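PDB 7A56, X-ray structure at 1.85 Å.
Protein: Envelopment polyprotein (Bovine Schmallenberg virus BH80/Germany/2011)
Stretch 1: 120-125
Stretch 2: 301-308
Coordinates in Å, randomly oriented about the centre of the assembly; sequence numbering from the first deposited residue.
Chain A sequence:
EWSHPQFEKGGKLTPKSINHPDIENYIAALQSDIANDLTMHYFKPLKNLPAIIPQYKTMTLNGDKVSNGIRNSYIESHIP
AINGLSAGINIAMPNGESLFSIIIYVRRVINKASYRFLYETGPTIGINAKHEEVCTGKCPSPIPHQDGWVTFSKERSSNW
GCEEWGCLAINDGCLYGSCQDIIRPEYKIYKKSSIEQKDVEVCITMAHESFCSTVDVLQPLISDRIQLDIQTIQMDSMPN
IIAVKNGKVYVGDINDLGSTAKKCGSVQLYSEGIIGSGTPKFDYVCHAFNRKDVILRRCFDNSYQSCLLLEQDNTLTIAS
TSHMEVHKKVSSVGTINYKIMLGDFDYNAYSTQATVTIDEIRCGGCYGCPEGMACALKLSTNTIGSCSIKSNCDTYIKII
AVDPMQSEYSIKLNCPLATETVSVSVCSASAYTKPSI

Stretch 1 (120-125) ETGPTI
Stretch 2, residues 301-308: DNSYQSCL

Stretch 1 is extended through Thr 124 (-82/132): strand at Glu 120 and Thr 121, a break at Gly 122 (phi/psi 172/-174) and Pro 123 (-77/158), then strand again from Thr 124. Stretch 2 enters extended through Asn 302 (-138/120), turns at Ser 303 (-107/40) and coils into a weakly bonded helix near 305-308. In register, the CA atoms of Pro 123 and Tyr 304 lie 5.5 Å apart, those of Thr 124 and Asn 302 7.0 Å, so the chains run in opposite directions here.

Asn 302 supplies the polar link. Its CA-to-CB bond points toward stretch 1, and the t rotamer with chi2 -11° places Asn 302 ND2 to spend both hydrogens there: one on Gly 122 O at 3.0 Å, the other on Thr 124 OG1 at 2.9 Å, with Thr 124 in m. Asn 302 OD1 accepts from a water at 2.7 Å; that water also donates to Thr 121 OG1 (chi1 t) at 2.8 Å.

Tyr 304, chi1 171° and chi2 67°, lays a ring face against the Gly 122-Pro 123 backbone. Gly 122 CA lies 3.3 Å from Tyr 304 CD1; a CB at Gly 122 would come 2.9 Å from Pro 123 CD, a clash. Pro 123, C-gamma endo, sets CD 3.6 Å from the Tyr 304 ring centroid, 13° off the normal, a CH-pi contact suited to proline's polarised C-H bonds. Thr 121 CG2 packs on Cys 307 SG (chi1 m) at 3.7 Å, methyl against sulfur; the sulfur is bonded covalently elsewhere in the structure.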

# COMPACT_ATOMS: atom_id res chain seq x y z
N GLU A 120 14.54 21.45 1.12
CA GLU A 120 14.94 21.58 -0.28
C GLU A 120 16.23 20.82 -0.49
O GLU A 120 17.05 20.70 0.43
CB GLU A 120 15.18 23.04 -0.67
CG GLU A 120 13.99 23.86 -0.91
CD GLU A 120 14.35 25.31 -1.22
OE1 GLU A 120 15.03 25.96 -0.37
OE2 GLU A 120 13.97 25.79 -2.31
N THR A 121 16.44 20.33 -1.72
CA THR A 121 17.71 19.72 -2.10
C THR A 121 18.00 20.11 -3.55
O THR A 121 17.15 20.68 -4.26
CB THR A 121 17.73 18.16 -1.88
OG1 THR A 121 19.08 17.67 -1.95
CG2 THR A 121 16.86 17.36 -2.94
N GLY A 122 19.24 19.84 -3.96
CA GLY A 122 19.76 20.11 -5.28
C GLY A 122 21.25 19.83 -5.25
O GLY A 122 21.77 19.32 -4.26
N PRO A 123 21.97 20.12 -6.32
CA PRO A 123 23.39 19.72 -6.38
C PRO A 123 24.27 20.63 -5.54
O PRO A 123 23.96 21.80 -5.31
CB PRO A 123 23.72 19.88 -7.86
CG PRO A 123 22.79 21.08 -8.28
CD PRO A 123 21.52 20.82 -7.55
N THR A 124 25.43 20.10 -5.17
CA THR A 124 26.39 20.91 -4.44
C THR A 124 27.18 21.76 -5.42
O THR A 124 27.65 21.27 -6.45
CB THR A 124 27.30 20.03 -3.59
OG1 THR A 124 26.48 19.41 -2.59
CG2 THR A 124 28.41 20.85 -2.91
N ILE A 125 27.28 23.04 -5.11
CA ILE A 125 27.92 24.05 -5.94
C ILE A 125 29.06 24.75 -5.23
O ILE A 125 29.64 25.67 -5.81
CB ILE A 125 26.90 25.08 -6.42
CG1 ILE A 125 26.32 25.84 -5.22
CG2 ILE A 125 25.79 24.30 -7.16
CD1 ILE A 125 25.52 27.03 -5.63
N ASP A 301 28.77 13.91 1.29
CA ASP A 301 28.26 13.17 0.14
C ASP A 301 26.94 13.78 -0.33
O ASP A 301 26.13 14.21 0.50
CB ASP A 301 27.98 11.70 0.49
CG ASP A 301 29.26 10.93 0.88
OD1 ASP A 301 30.19 10.89 0.05
OD2 ASP A 301 29.29 10.32 1.98
N ASN A 302 26.71 13.84 -1.64
CA ASN A 302 25.43 14.39 -2.15
C ASN A 302 24.98 13.50 -3.29
O ASN A 302 25.67 13.38 -4.29
CB ASN A 302 25.54 15.84 -2.64
CG ASN A 302 24.14 16.48 -2.96
OD1 ASN A 302 23.10 15.78 -3.02
ND2 ASN A 302 24.13 17.80 -3.12
N SER A 303 23.81 12.90 -3.15
CA SER A 303 23.31 11.98 -4.16
C SER A 303 22.16 12.58 -4.98
O SER A 303 21.22 11.89 -5.35
CB SER A 303 22.90 10.66 -3.49
OG SER A 303 22.62 9.68 -4.49
N TYR A 304 22.27 13.87 -5.31
CA TYR A 304 21.25 14.63 -6.05
C TYR A 304 20.92 14.01 -7.40
O TYR A 304 19.78 14.13 -7.90
CB TYR A 304 21.74 16.07 -6.27
CG TYR A 304 20.87 16.85 -7.19
CD1 TYR A 304 19.57 17.17 -6.80
CD2 TYR A 304 21.30 17.19 -8.49
CE1 TYR A 304 18.71 17.88 -7.66
CE2 TYR A 304 20.46 17.90 -9.36
CZ TYR A 304 19.13 18.22 -8.93
OH TYR A 304 18.22 18.89 -9.75
N GLN A 305 21.90 13.35 -8.02
CA GLN A 305 21.63 12.72 -9.30
C GLN A 305 20.49 11.71 -9.19
O GLN A 305 19.82 11.45 -10.20
CB GLN A 305 22.88 12.03 -9.81
CG GLN A 305 23.33 10.90 -8.92
CD GLN A 305 24.43 11.28 -7.92
OE1 GLN A 305 24.63 12.46 -7.56
NE2 GLN A 305 25.15 10.27 -7.48
N SER A 306 20.23 11.16 -8.00
CA SER A 306 19.06 10.31 -7.77
C SER A 306 17.76 11.08 -7.92
O SER A 306 16.75 10.56 -8.43
CB SER A 306 19.13 9.72 -6.36
OG SER A 306 20.30 8.93 -6.25
N CYS A 307 17.72 12.32 -7.42
CA CYS A 307 16.54 13.15 -7.65
C CYS A 307 16.24 13.26 -9.12
O CYS A 307 15.09 13.21 -9.55
CB CYS A 307 16.75 14.54 -7.05
SG CYS A 307 17.23 14.47 -5.30
N LEU A 308 17.28 13.41 -9.94
CA LEU A 308 16.96 13.53 -11.37
C LEU A 308 16.28 12.29 -11.96
O LEU A 308 15.62 12.41 -13.00
CB LEU A 308 18.21 13.84 -12.18
CG LEU A 308 18.79 15.19 -11.79
CD1 LEU A 308 20.08 15.39 -12.54
CD2 LEU A 308 17.79 16.30 -12.08
O HOH W 1 20.45 15.36 -2.56